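Local coordinates for metallo-beta-lactamase domain-containing protein (Enterococcus faecalis, PDB 2AZ4) that is of unknown function but binds two zinc ions in a metallo-beta-lactamase fold and may, like relatives, be an RNA-acting nuclease, at residues A87-H92 with S173-R178; G188-H193 with L201-K206; L213-V218 with D389-L394. One frame throughout, in Å; residues are numbered along the deposited sequence.

Interaction 1. Residues A87-H92 with S173-R178; sequences AVFLSH and SALLIR. With ZN (zinc ion), chain C.
S91 and S173 bring the two backbones closest, their CA atoms 4.9 Å apart, where the loop leaving strand 85-89 meets the start of strand 173-179. These strands belong to the two different mixed sheets of the metallo-beta-lactamase sandwich, so the contact joins one sheet to the other beside the zinc site. Its polar end is S91 O, which takes two bonds from one residue: S173 N at 2.9 Å, with a bent N-H...O angle of 136°, and S173 OG at 3.0 Å from the same S91 O. The hydroxyl can reach back because chi1 of S173 (65°) sets OG between its own N and carbonyl carbon. Farther from the zinc, the contact becomes apolar. F89 CB meets the L175 CD1 methyl at 3.8 Å, and CD2 of the same leucine lies only a little farther off, so the leucine fork is set against the root of the phenylalanine side chain. S91 also serves the metal site. H92 opens the HxHxDH sequence of this family, and its two ring nitrogens divide the work: NE2 binds zinc at 2.3 Å, while ND1 donates to S91 OG at 2.6 Å, the oxygen lying 6° from the ring plane.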
ATOM      1  N   ALA A  87     -15.812   7.909 -12.188  1.00 17.92           N
ATOM      2  CA  ALA A  87     -15.432   6.748 -11.380  1.00 16.96           C
ATOM      3  C   ALA A  87     -14.056   6.934 -10.790  1.00 16.51           C
ATOM      4  O   ALA A  87     -13.229   7.695 -11.324  1.00 15.84           O
ATOM      5  CB  ALA A  87     -15.459   5.455 -12.232  1.00 15.96           C
ATOM      6  N   VAL A  88     -13.786   6.197  -9.713  1.00 15.37           N
ATOM      7  CA  VAL A  88     -12.511   6.318  -9.043  1.00 15.02           C
ATOM      8  C   VAL A  88     -11.925   4.914  -8.940  1.00 15.33           C
ATOM      9  O   VAL A  88     -12.637   3.953  -8.672  1.00 14.68           O
ATOM     10  CB  VAL A  88     -12.600   7.004  -7.621  1.00 14.11           C
ATOM     11  CG1 VAL A  88     -11.244   7.008  -6.902  1.00 13.61           C
ATOM     12  CG2 VAL A  88     -13.111   8.424  -7.695  1.00 14.43           C
ATOM     13  N   PHE A  89     -10.617   4.820  -9.141  1.00 15.77           N
ATOM     14  CA  PHE A  89      -9.907   3.551  -9.054  1.00 15.59           C
ATOM     15  C   PHE A  89      -8.855   3.638  -7.982  1.00 16.42           C
ATOM     16  O   PHE A  89      -8.254   4.713  -7.749  1.00 16.36           O
ATOM     17  CB  PHE A  89      -9.279   3.197 -10.412  1.00 16.15           C
ATOM     18  CG  PHE A  89     -10.278   2.961 -11.483  1.00 15.04           C
ATOM     19  CD1 PHE A  89     -10.656   1.662 -11.821  1.00 16.81           C
ATOM     20  CD2 PHE A  89     -10.867   4.028 -12.158  1.00 17.70           C
ATOM     21  CE1 PHE A  89     -11.615   1.434 -12.825  1.00 17.97           C
ATOM     22  CE2 PHE A  89     -11.838   3.819 -13.157  1.00 17.99           C
ATOM     23  CZ  PHE A  89     -12.221   2.517 -13.481  1.00 17.17           C
ATOM     24  N   LEU A  90      -8.597   2.499  -7.343  1.00 16.71           N
ATOM     25  CA  LEU A  90      -7.647   2.436  -6.253  1.00 16.83           C
ATOM     26  C   LEU A  90      -6.616   1.335  -6.534  1.00 16.51           C
ATOM     27  O   LEU A  90      -6.961   0.153  -6.582  1.00 16.26           O
ATOM     28  CB  LEU A  90      -8.432   2.179  -4.956  1.00 16.47           C
ATOM     29  CG  LEU A  90      -7.821   2.004  -3.595  1.00 18.88           C
ATOM     30  CD1 LEU A  90      -6.820   3.120  -3.232  1.00 21.67           C
ATOM     31  CD2 LEU A  90      -8.948   1.859  -2.542  1.00 17.42           C
ATOM     32  N   SER A  91      -5.365   1.740  -6.731  1.00 16.23           N
ATOM     33  CA  SER A  91      -4.308   0.826  -7.118  1.00 16.35           C
ATOM     34  C   SER A  91      -4.104  -0.252  -6.051  1.00 15.74           C
ATOM     35  O   SER A  91      -3.960  -1.415  -6.386  1.00 15.52           O
ATOM     36  CB  SER A  91      -2.985   1.573  -7.425  1.00 16.49           C
ATOM     37  OG  SER A  91      -2.275   2.012  -6.265  1.00 17.33           O
ATOM     38  N   HIS A  92      -4.071   0.157  -4.787  1.00 14.54           N
ATOM     39  CA  HIS A  92      -3.881  -0.752  -3.660  1.00 14.26           C
ATOM     40  C   HIS A  92      -4.263  -0.091  -2.323  1.00 14.57           C
ATOM     41  O   HIS A  92      -4.564   1.108  -2.263  1.00 15.16           O
ATOM     42  CB  HIS A  92      -2.451  -1.336  -3.630  1.00 14.55           C
ATOM     43  CG  HIS A  92      -1.369  -0.318  -3.395  1.00 15.33           C
ATOM     44  ND1 HIS A  92      -1.159   0.759  -4.229  1.00 15.96           N
ATOM     45  CD2 HIS A  92      -0.424  -0.227  -2.428  1.00 18.00           C
ATOM     46  CE1 HIS A  92      -0.119   1.455  -3.802  1.00 15.30           C
ATOM     47  NE2 HIS A  92       0.332   0.890  -2.699  1.00 16.05           N
ATOM     48  N   SER A 173      -2.423  -3.213  -8.008  1.00 14.57           N
ATOM     49  CA  SER A 173      -2.679  -3.170  -9.445  1.00 15.34           C
ATOM     50  C   SER A 173      -2.133  -1.900 -10.104  1.00 15.83           C
ATOM     51  O   SER A 173      -1.741  -0.938  -9.409  1.00 16.11           O
ATOM     52  CB  SER A 173      -4.173  -3.267  -9.711  1.00 16.00           C
ATOM     53  OG  SER A 173      -4.836  -2.125  -9.187  1.00 16.59           O
ATOM     54  N   ALA A 174      -2.082  -1.948 -11.436  1.00 16.15           N
ATOM     55  CA  ALA A 174      -1.781  -0.825 -12.312  1.00 16.41           C
ATOM     56  C   ALA A 174      -2.994  -0.635 -13.226  1.00 16.76           C
ATOM     57  O   ALA A 174      -3.868  -1.522 -13.324  1.00 16.87           O
ATOM     58  CB  ALA A 174      -0.535  -1.130 -13.140  1.00 16.44           C
ATOM     59  N   LEU A 175      -3.085   0.522 -13.873  1.00 16.61           N
ATOM     60  CA  LEU A 175      -4.248   0.797 -14.713  1.00 17.03           C
ATOM     61  C   LEU A 175      -3.770   1.013 -16.133  1.00 17.74           C
ATOM     62  O   LEU A 175      -2.782   1.735 -16.352  1.00 17.74           O
ATOM     63  CB  LEU A 175      -5.009   2.034 -14.209  1.00 16.51           C
ATOM     64  CG  LEU A 175      -5.408   2.090 -12.722  1.00 16.53           C
ATOM     65  CD1 LEU A 175      -6.105   3.405 -12.456  1.00 18.80           C
ATOM     66  CD2 LEU A 175      -6.345   0.900 -12.328  1.00 17.34           C
ATOM     67  N   LEU A 176      -4.438   0.364 -17.090  1.00 17.80           N
ATOM     68  CA  LEU A 176      -4.209   0.644 -18.495  1.00 18.59           C
ATOM     69  C   LEU A 176      -5.454   1.364 -18.965  1.00 18.74           C
ATOM     70  O   LEU A 176      -6.555   0.811 -18.910  1.00 19.70           O
ATOM     71  CB  LEU A 176      -4.012  -0.627 -19.320  1.00 18.75           C
ATOM     72  CG  LEU A 176      -2.887  -1.603 -18.994  1.00 21.16           C
ATOM     73  CD1 LEU A 176      -2.928  -2.673 -20.047  1.00 25.07           C
ATOM     74  CD2 LEU A 176      -1.565  -0.937 -19.007  1.00 21.54           C
ATOM     75  N   ILE A 177      -5.270   2.592 -19.423  1.00 18.65           N
ATOM     76  CA  ILE A 177      -6.394   3.490 -19.705  1.00 19.60           C
ATOM     77  C   ILE A 177      -6.504   3.834 -21.194  1.00 19.97           C
ATOM     78  O   ILE A 177      -5.561   4.341 -21.779  1.00 19.61           O
ATOM     79  CB  ILE A 177      -6.259   4.774 -18.843  1.00 18.79           C
ATOM     80  CG1 ILE A 177      -6.284   4.407 -17.354  1.00 19.09           C
ATOM     81  CG2 ILE A 177      -7.383   5.809 -19.161  1.00 20.08           C
ATOM     82  CD1 ILE A 177      -5.410   5.333 -16.472  1.00 18.48           C
ATOM     83  N   ARG A 178      -7.653   3.560 -21.801  1.00 20.91           N
ATOM     84  CA  ARG A 178      -7.823   3.903 -23.201  1.00 22.27           C
ATOM     85  C   ARG A 178      -9.015   4.815 -23.444  1.00 22.95           C
ATOM     86  O   ARG A 178     -10.093   4.601 -22.882  1.00 22.26           O
ATOM     87  CB  ARG A 178      -7.917   2.638 -24.066  1.00 22.29           C
ATOM     88  CG  ARG A 178      -6.585   1.911 -24.146  1.00 24.87           C
ATOM     89  CD  ARG A 178      -6.727   0.670 -24.976  1.00 30.96           C
ATOM     90  NE  ARG A 178      -6.022  -0.466 -24.395  1.00 34.91           N
ATOM     91  CZ  ARG A 178      -4.813  -0.881 -24.760  1.00 35.08           C
ATOM     92  NH1 ARG A 178      -4.135  -0.246 -25.709  1.00 34.47           N
ATOM     93  NH2 ARG A 178      -4.282  -1.937 -24.159  1.00 34.52           N
TER
HETATM   94 ZN    ZN C 601       2.363   1.035  -1.646  1.00 23.71          ZN
HETATM   95  O   HOH W   1       4.219   1.582  -0.613  1.00 18.85           O
HETATM   96  O   HOH W   2       2.162   3.067  -0.563  1.00 18.61           O

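Interaction 2. Residues G188-H193 with L201-K206; sequences GDLRLH and LAFCEK. With ZN (zinc ion), chain C; ZN (zinc ion), chain D.
The dinuclear zinc site lies at one end of this contact, and the loop that carries its bridging ligand, D189, is backed by helix 197-207. L190 and L192 both meet the helix, while D189 between G188 and L190 is directed to the metals. L190 chi1 (43°) puts CG between its backbone N and carbonyl carbon, and from there the CD2 methyl of L190 reaches the F203 ring, 3.9 Å from CE2 and nearly as close to CD2 of that ring; the two side chains cross at about a right angle. Two residues earlier in the helix, L201 CD2 meets L192 CD2 at 3.7 Å, again with the side chains nearly perpendicular. No hydrogen bond links the two segments, so the evidence for their association is these two methyl contacts and 143 Å² of buried surface. In the metallo-beta-lactamase fold this loop follows a strand of the second sheet, here 182-186, and supplies the aspartate shared by both metals. D189 OD2 is that shared atom: it lies 2.4 Å from the zinc ion that H92, H94 and H167 also bind, and the same OD2 lies 2.2 Å from the second zinc ion, held also by D96, H97 and H404. Water 2 forms a second bridge, 2.3 Å from each zinc ion. Farther along the loop, R191 makes salt bridges to D166 and E237, and its carbonyl oxygen is hydrogen-bonded to T200 OG1. R191 CD lies 3.8 Å above the plane of the H193 ring, on one face and offset toward the rim.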
ATOM      1  N   GLY A 188       0.825   2.515 -10.495  1.00 17.79           N
ATOM      2  CA  GLY A 188       0.623   2.367  -9.062  1.00 18.34           C
ATOM      3  C   GLY A 188       2.003   2.205  -8.456  1.00 18.18           C
ATOM      4  O   GLY A 188       2.994   2.725  -9.003  1.00 18.79           O
ATOM      5  N   ASP A 189       2.071   1.494  -7.337  1.00 17.48           N
ATOM      6  CA  ASP A 189       3.336   1.080  -6.742  1.00 17.26           C
ATOM      7  C   ASP A 189       3.650  -0.334  -7.184  1.00 16.79           C
ATOM      8  O   ASP A 189       2.734  -1.152  -7.276  1.00 16.43           O
ATOM      9  CB  ASP A 189       3.201   1.070  -5.222  1.00 16.46           C
ATOM     10  CG  ASP A 189       3.186   2.437  -4.619  1.00 16.33           C
ATOM     11  OD1 ASP A 189       3.252   3.463  -5.335  1.00 16.74           O
ATOM     12  OD2 ASP A 189       3.119   2.494  -3.386  1.00 13.45           O
ATOM     13  N   LEU A 190       4.937  -0.630  -7.427  1.00 16.80           N
ATOM     14  CA  LEU A 190       5.358  -1.930  -7.962  1.00 16.86           C
ATOM     15  C   LEU A 190       6.846  -2.263  -7.866  1.00 16.16           C
ATOM     16  O   LEU A 190       7.683  -1.402  -7.661  1.00 16.16           O
ATOM     17  CB  LEU A 190       4.930  -2.151  -9.412  1.00 17.30           C
ATOM     18  CG  LEU A 190       4.992  -1.153 -10.579  1.00 19.41           C
ATOM     19  CD1 LEU A 190       5.916   0.055 -10.482  1.00 17.52           C
ATOM     20  CD2 LEU A 190       5.150  -1.871 -11.887  1.00 17.82           C
ATOM     21  N   ARG A 191       7.155  -3.537  -8.054  1.00 16.06           N
ATOM     22  CA  ARG A 191       8.534  -4.035  -7.909  1.00 16.17           C
ATOM     23  C   ARG A 191       8.691  -5.274  -8.770  1.00 16.36           C
ATOM     24  O   ARG A 191       7.712  -5.762  -9.343  1.00 16.99           O
ATOM     25  CB  ARG A 191       8.834  -4.360  -6.431  1.00 15.22           C
ATOM     26  CG  ARG A 191       7.912  -5.451  -5.857  1.00 15.37           C
ATOM     27  CD  ARG A 191       8.270  -5.817  -4.417  1.00 16.98           C
ATOM     28  NE  ARG A 191       7.267  -6.693  -3.814  1.00 17.62           N
ATOM     29  CZ  ARG A 191       7.294  -7.131  -2.557  1.00 16.85           C
ATOM     30  NH1 ARG A 191       8.265  -6.772  -1.742  1.00 15.08           N
ATOM     31  NH2 ARG A 191       6.336  -7.931  -2.115  1.00 16.17           N
ATOM     32  N   LEU A 192       9.916  -5.792  -8.835  1.00 16.84           N
ATOM     33  CA  LEU A 192      10.223  -6.997  -9.595  1.00 17.28           C
ATOM     34  C   LEU A 192      10.897  -8.076  -8.737  1.00 18.27           C
ATOM     35  O   LEU A 192      11.396  -9.083  -9.275  1.00 19.13           O
ATOM     36  CB  LEU A 192      11.146  -6.633 -10.774  1.00 17.25           C
ATOM     37  CG  LEU A 192      10.471  -6.096 -12.054  1.00 15.56           C
ATOM     38  CD1 LEU A 192      11.511  -5.644 -13.075  1.00 17.54           C
ATOM     39  CD2 LEU A 192       9.573  -7.180 -12.662  1.00 16.87           C
ATOM     40  N   HIS A 193      10.919  -7.876  -7.421  1.00 17.62           N
ATOM     41  CA  HIS A 193      11.547  -8.834  -6.515  1.00 18.18           C
ATOM     42  C   HIS A 193      10.591  -9.413  -5.443  1.00 18.27           C
ATOM     43  O   HIS A 193      11.035  -9.931  -4.421  1.00 17.48           O
ATOM     44  CB  HIS A 193      12.784  -8.198  -5.857  1.00 18.04           C
ATOM     45  CG  HIS A 193      12.460  -7.092  -4.904  1.00 19.58           C
ATOM     46  ND1 HIS A 193      12.307  -5.780  -5.303  1.00 20.08           N
ATOM     47  CD2 HIS A 193      12.246  -7.104  -3.565  1.00 20.61           C
ATOM     48  CE1 HIS A 193      12.027  -5.031  -4.252  1.00 19.97           C
ATOM     49  NE2 HIS A 193      11.986  -5.809  -3.186  1.00 20.92           N
ATOM     50  N   LEU A 201       6.028  -8.335 -14.773  1.00 19.19           N
ATOM     51  CA  LEU A 201       6.459  -8.629 -16.148  1.00 19.84           C
ATOM     52  C   LEU A 201       5.289  -8.658 -17.134  1.00 19.73           C
ATOM     53  O   LEU A 201       5.374  -8.035 -18.189  1.00 20.42           O
ATOM     54  CB  LEU A 201       7.227  -9.948 -16.222  1.00 19.37           C
ATOM     55  CG  LEU A 201       8.592  -9.926 -15.524  1.00 19.88           C
ATOM     56  CD1 LEU A 201       9.297 -11.271 -15.764  1.00 21.06           C
ATOM     57  CD2 LEU A 201       9.465  -8.768 -16.037  1.00 21.75           C
ATOM     58  N   ALA A 202       4.217  -9.379 -16.789  1.00 20.09           N
ATOM     59  CA  ALA A 202       3.015  -9.429 -17.616  1.00 20.75           C
ATOM     60  C   ALA A 202       2.395  -8.048 -17.793  1.00 20.71           C
ATOM     61  O   ALA A 202       1.837  -7.747 -18.855  1.00 21.50           O
ATOM     62  CB  ALA A 202       2.002 -10.401 -17.039  1.00 21.38           C
ATOM     63  N   PHE A 203       2.506  -7.203 -16.773  1.00 19.83           N
ATOM     64  CA  PHE A 203       2.003  -5.840 -16.852  1.00 20.06           C
ATOM     65  C   PHE A 203       2.785  -5.028 -17.897  1.00 21.00           C
ATOM     66  O   PHE A 203       2.202  -4.289 -18.678  1.00 20.01           O
ATOM     67  CB  PHE A 203       2.106  -5.149 -15.476  1.00 19.64           C
ATOM     68  CG  PHE A 203       2.190  -3.655 -15.559  1.00 20.16           C
ATOM     69  CD1 PHE A 203       1.080  -2.902 -15.942  1.00 19.66           C
ATOM     70  CD2 PHE A 203       3.385  -2.999 -15.283  1.00 17.88           C
ATOM     71  CE1 PHE A 203       1.159  -1.503 -16.038  1.00 18.44           C
ATOM     72  CE2 PHE A 203       3.480  -1.616 -15.380  1.00 18.77           C
ATOM     73  CZ  PHE A 203       2.353  -0.867 -15.755  1.00 19.23           C
ATOM     74  N   CYS A 204       4.112  -5.137 -17.857  1.00 21.07           N
ATOM     75  CA  CYS A 204       4.985  -4.416 -18.790  1.00 22.56           C
ATOM     76  C   CYS A 204       4.656  -4.773 -20.249  1.00 23.39           C
ATOM     77  O   CYS A 204       4.624  -3.896 -21.122  1.00 24.32           O
ATOM     78  CB  CYS A 204       6.447  -4.741 -18.487  1.00 22.28           C
ATOM     79  SG  CYS A 204       7.102  -4.009 -16.993  1.00 24.33           S
ATOM     80  N   GLU A 205       4.384  -6.056 -20.494  1.00 24.44           N
ATOM     81  CA  GLU A 205       3.966  -6.538 -21.818  1.00 25.19           C
ATOM     82  C   GLU A 205       2.632  -5.948 -22.278  1.00 24.84           C
ATOM     83  O   GLU A 205       2.450  -5.642 -23.466  1.00 24.66           O
ATOM     84  CB  GLU A 205       3.881  -8.059 -21.832  1.00 25.73           C
ATOM     85  CG  GLU A 205       3.413  -8.662 -23.172  1.00 31.41           C
ATOM     86  CD  GLU A 205       4.288  -8.208 -24.357  1.00 38.96           C
ATOM     87  OE1 GLU A 205       5.450  -8.688 -24.445  1.00 41.49           O
ATOM     88  OE2 GLU A 205       3.823  -7.366 -25.186  1.00 40.25           O
ATOM     89  N   LYS A 206       1.688  -5.824 -21.354  1.00 23.55           N
ATOM     90  CA  LYS A 206       0.411  -5.184 -21.661  1.00 23.11           C
ATOM     91  C   LYS A 206       0.606  -3.682 -21.870  1.00 22.34           C
ATOM     92  O   LYS A 206      -0.117  -3.050 -22.650  1.00 21.72           O
ATOM     93  CB  LYS A 206      -0.576  -5.433 -20.529  1.00 22.46           C
ATOM     94  CG  LYS A 206      -1.128  -6.843 -20.472  1.00 24.94           C
ATOM     95  CD  LYS A 206      -2.278  -6.919 -19.439  1.00 24.83           C
ATOM     96  CE  LYS A 206      -3.169  -8.117 -19.665  1.00 27.94           C
ATOM     97  NZ  LYS A 206      -4.261  -7.863 -20.655  1.00 29.25           N
TER
HETATM   98 ZN    ZN C 601       2.363   1.035  -1.646  1.00 23.71          ZN
HETATM   99 ZN    ZN D 602       2.778   4.455  -2.339  1.00 27.73          ZN
HETATM  100  O   HOH W   1       4.219   1.582  -0.613  1.00 18.85           O
HETATM  101  O   HOH W   2       2.162   3.067  -0.563  1.00 18.61           O
HETATM  102  O   HOH W   3       4.811   4.176  -1.214  1.00 22.69           O

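Interaction 3. Residues L213-V218 with D389-L394; sequences LMMEGV and DKIIAL
M215 carries the strand's side of the contact, reaching two adjacent helix residues with the last two atoms of its side chain. M215 SD lies 3.7 Å from I392 CG1, and the CE methyl of M215 comes 3.8 Å from I391 CG2 and equally near CB of that isoleucine. The thioether thus meets both the branch point of one isoleucine and the CG1 methylene of the next. Its reach follows from an extended chain: CG is anti to the backbone N (chi1 174°), and chi3 of -180° carries CE straight on from SD. No hydrogen bond crosses between the segments, and 167 Å² is buried. In the next shell, L388 of the same helix and L400 of strand 399-403 also touch M215, while C204 of helix 197-207 packs on I391. Backbone bonds from L213 and M215 to V401 hold the strand within its sheet. Beyond it, E216 turns to the loop: OE2 accepts from V218 N at 3.2 Å with an N-H...O angle of 166°, and OE1 is hydrogen-bonded to H382 ND1. Helix 385-395 therefore lies against strand 212-216 of the second sheet, an alpha layer on a beta sheet as in the alpha-beta/beta-alpha sandwich of metallo-beta-lactamases.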
ATOM      1  N   LEU A 213       3.292   6.967 -19.760  1.00 23.74           N
ATOM      2  CA  LEU A 213       3.541   6.118 -18.607  1.00 23.13           C
ATOM      3  C   LEU A 213       3.715   6.964 -17.352  1.00 21.77           C
ATOM      4  O   LEU A 213       4.745   7.620 -17.179  1.00 22.35           O
ATOM      5  CB  LEU A 213       4.792   5.257 -18.839  1.00 22.66           C
ATOM      6  CG  LEU A 213       5.223   4.304 -17.704  1.00 23.31           C
ATOM      7  CD1 LEU A 213       4.109   3.337 -17.435  1.00 22.02           C
ATOM      8  CD2 LEU A 213       6.483   3.530 -18.098  1.00 23.05           C
ATOM      9  N   MET A 214       2.703   6.934 -16.491  1.00 20.58           N
ATOM     10  CA  MET A 214       2.721   7.599 -15.195  1.00 19.69           C
ATOM     11  C   MET A 214       3.267   6.613 -14.158  1.00 20.63           C
ATOM     12  O   MET A 214       2.564   5.706 -13.734  1.00 21.22           O
ATOM     13  CB  MET A 214       1.316   8.122 -14.828  1.00 19.40           C
ATOM     14  CG  MET A 214       0.800   9.231 -15.790  1.00 18.42           C
ATOM     15  SD  MET A 214      -0.979   9.564 -15.808  1.00 16.19           S
ATOM     16  CE  MET A 214      -1.577   8.017 -16.466  1.00 20.22           C
ATOM     17  N   MET A 215       4.530   6.796 -13.776  1.00 21.63           N
ATOM     18  CA  MET A 215       5.289   5.793 -13.026  1.00 22.09           C
ATOM     19  C   MET A 215       5.914   6.295 -11.728  1.00 22.65           C
ATOM     20  O   MET A 215       6.556   7.354 -11.700  1.00 22.45           O
ATOM     21  CB  MET A 215       6.374   5.183 -13.936  1.00 22.47           C
ATOM     22  CG  MET A 215       7.353   4.210 -13.251  1.00 22.98           C
ATOM     23  SD  MET A 215       8.330   3.366 -14.520  1.00 22.52           S
ATOM     24  CE  MET A 215       9.357   2.310 -13.505  1.00 21.26           C
ATOM     25  N   GLU A 216       5.757   5.501 -10.663  1.00 22.39           N
ATOM     26  CA  GLU A 216       6.384   5.766  -9.380  1.00 22.56           C
ATOM     27  C   GLU A 216       7.917   5.813  -9.440  1.00 22.68           C
ATOM     28  O   GLU A 216       8.550   5.206 -10.324  1.00 21.33           O
ATOM     29  CB  GLU A 216       5.945   4.723  -8.334  1.00 23.12           C
ATOM     30  CG  GLU A 216       6.450   3.327  -8.630  1.00 22.58           C
ATOM     31  CD  GLU A 216       7.151   2.704  -7.440  1.00 24.15           C
ATOM     32  OE1 GLU A 216       6.593   1.753  -6.863  1.00 22.10           O
ATOM     33  OE2 GLU A 216       8.269   3.152  -7.085  1.00 27.57           O
ATOM     34  N   GLY A 217       8.493   6.573  -8.509  1.00 22.50           N
ATOM     35  CA  GLY A 217       9.939   6.686  -8.374  1.00 23.60           C
ATOM     36  C   GLY A 217      10.339   6.742  -6.917  1.00 24.32           C
ATOM     37  O   GLY A 217      11.127   7.597  -6.498  1.00 25.00           O
ATOM     38  N   VAL A 218       9.805   5.816  -6.133  1.00 24.21           N
ATOM     39  CA  VAL A 218      10.032   5.838  -4.688  1.00 24.03           C
ATOM     40  C   VAL A 218      11.497   5.535  -4.327  1.00 25.19           C
ATOM     41  O   VAL A 218      12.142   6.330  -3.615  1.00 24.76           O
ATOM     42  CB  VAL A 218       9.049   4.905  -3.941  1.00 23.62           C
ATOM     43  CG1 VAL A 218       9.383   4.840  -2.459  1.00 22.35           C
ATOM     44  CG2 VAL A 218       7.609   5.380  -4.156  1.00 22.33           C
ATOM     45  N   ASP A 389      14.489   1.231 -14.085  1.00 23.02           N
ATOM     46  CA  ASP A 389      15.034   1.272 -15.459  1.00 23.85           C
ATOM     47  C   ASP A 389      14.659   0.054 -16.291  1.00 23.51           C
ATOM     48  O   ASP A 389      14.380   0.180 -17.482  1.00 23.57           O
ATOM     49  CB  ASP A 389      16.560   1.422 -15.441  1.00 24.57           C
ATOM     50  CG  ASP A 389      17.017   2.737 -14.828  1.00 26.24           C
ATOM     51  OD1 ASP A 389      16.318   3.759 -14.998  1.00 30.18           O
ATOM     52  OD2 ASP A 389      18.086   2.750 -14.178  1.00 29.84           O
ATOM     53  N   LYS A 390      14.643  -1.136 -15.684  1.00 22.95           N
ATOM     54  CA  LYS A 390      14.257  -2.321 -16.436  1.00 22.62           C
ATOM     55  C   LYS A 390      12.785  -2.267 -16.836  1.00 22.24           C
ATOM     56  O   LYS A 390      12.423  -2.706 -17.921  1.00 21.47           O
ATOM     57  CB  LYS A 390      14.562  -3.615 -15.672  1.00 23.36           C
ATOM     58  CG  LYS A 390      16.014  -4.033 -15.719  1.00 25.64           C
ATOM     59  CD  LYS A 390      16.401  -4.939 -14.536  1.00 29.96           C
ATOM     60  CE  LYS A 390      17.936  -5.063 -14.469  1.00 33.36           C
ATOM     61  NZ  LYS A 390      18.459  -5.900 -13.325  1.00 33.98           N
ATOM     62  N   ILE A 391      11.941  -1.718 -15.966  1.00 21.64           N
ATOM     63  CA  ILE A 391      10.507  -1.652 -16.261  1.00 21.76           C
ATOM     64  C   ILE A 391      10.298  -0.734 -17.458  1.00 21.04           C
ATOM     65  O   ILE A 391       9.596  -1.089 -18.382  1.00 20.61           O
ATOM     66  CB  ILE A 391       9.679  -1.203 -15.029  1.00 21.30           C
ATOM     67  CG1 ILE A 391       9.625  -2.352 -14.001  1.00 23.26           C
ATOM     68  CG2 ILE A 391       8.272  -0.751 -15.449  1.00 21.64           C
ATOM     69  CD1 ILE A 391       9.194  -1.940 -12.561  1.00 21.55           C
ATOM     70  N   ILE A 392      10.944   0.424 -17.430  1.00 21.80           N
ATOM     71  CA  ILE A 392      10.886   1.395 -18.544  1.00 22.94           C
ATOM     72  C   ILE A 392      11.416   0.757 -19.828  1.00 23.55           C
ATOM     73  O   ILE A 392      10.802   0.898 -20.883  1.00 23.90           O
ATOM     74  CB  ILE A 392      11.671   2.680 -18.212  1.00 23.43           C
ATOM     75  CG1 ILE A 392      11.034   3.397 -17.007  1.00 22.55           C
ATOM     76  CG2 ILE A 392      11.766   3.630 -19.459  1.00 24.28           C
ATOM     77  CD1 ILE A 392      11.944   4.332 -16.273  1.00 20.51           C
ATOM     78  N   ALA A 393      12.519   0.007 -19.715  1.00 24.24           N
ATOM     79  CA  ALA A 393      13.066  -0.730 -20.863  1.00 24.85           C
ATOM     80  C   ALA A 393      12.071  -1.737 -21.446  1.00 25.74           C
ATOM     81  O   ALA A 393      11.902  -1.797 -22.665  1.00 26.21           O
ATOM     82  CB  ALA A 393      14.403  -1.399 -20.508  1.00 25.04           C
ATOM     83  N   LEU A 394      11.392  -2.514 -20.596  1.00 25.67           N
ATOM     84  CA  LEU A 394      10.391  -3.464 -21.086  1.00 26.05           C
ATOM     85  C   LEU A 394       9.186  -2.806 -21.750  1.00 25.95           C
ATOM     86  O   LEU A 394       8.661  -3.331 -22.730  1.00 26.56           O
ATOM     87  CB  LEU A 394       9.939  -4.434 -19.981  1.00 26.36           C
ATOM     88  CG  LEU A 394      10.936  -5.495 -19.510  1.00 26.64           C
ATOM     89  CD1 LEU A 394      10.563  -5.932 -18.105  1.00 28.96           C
ATOM     90  CD2 LEU A 394      10.962  -6.672 -20.462  1.00 26.78           C
TER

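How the interactions relate
Interactions 1 and 2 meet at the metals: H92 NE2 and D189 OD2, 3.3 Å apart, bind the same zinc ion, and waters 1 and 2 belong to both contacts. Away from the site they also touch through A174 CB and F203 CE1, at 3.4 Å, where strand 173-179 meets helix 197-207. Interaction 3 lies farther from the metals, the M215 side chain being about 12 Å from a zinc ion. It still reaches the bridging ligand's loop: E216 OE1 probably accepts a hydrogen bond from L190 N at 3.0 Å, next to D189. L201 CD2 and L394 CD1, 3.7 Å apart, join the helices of interactions 2 and 3, whose centres are 9 Å apart.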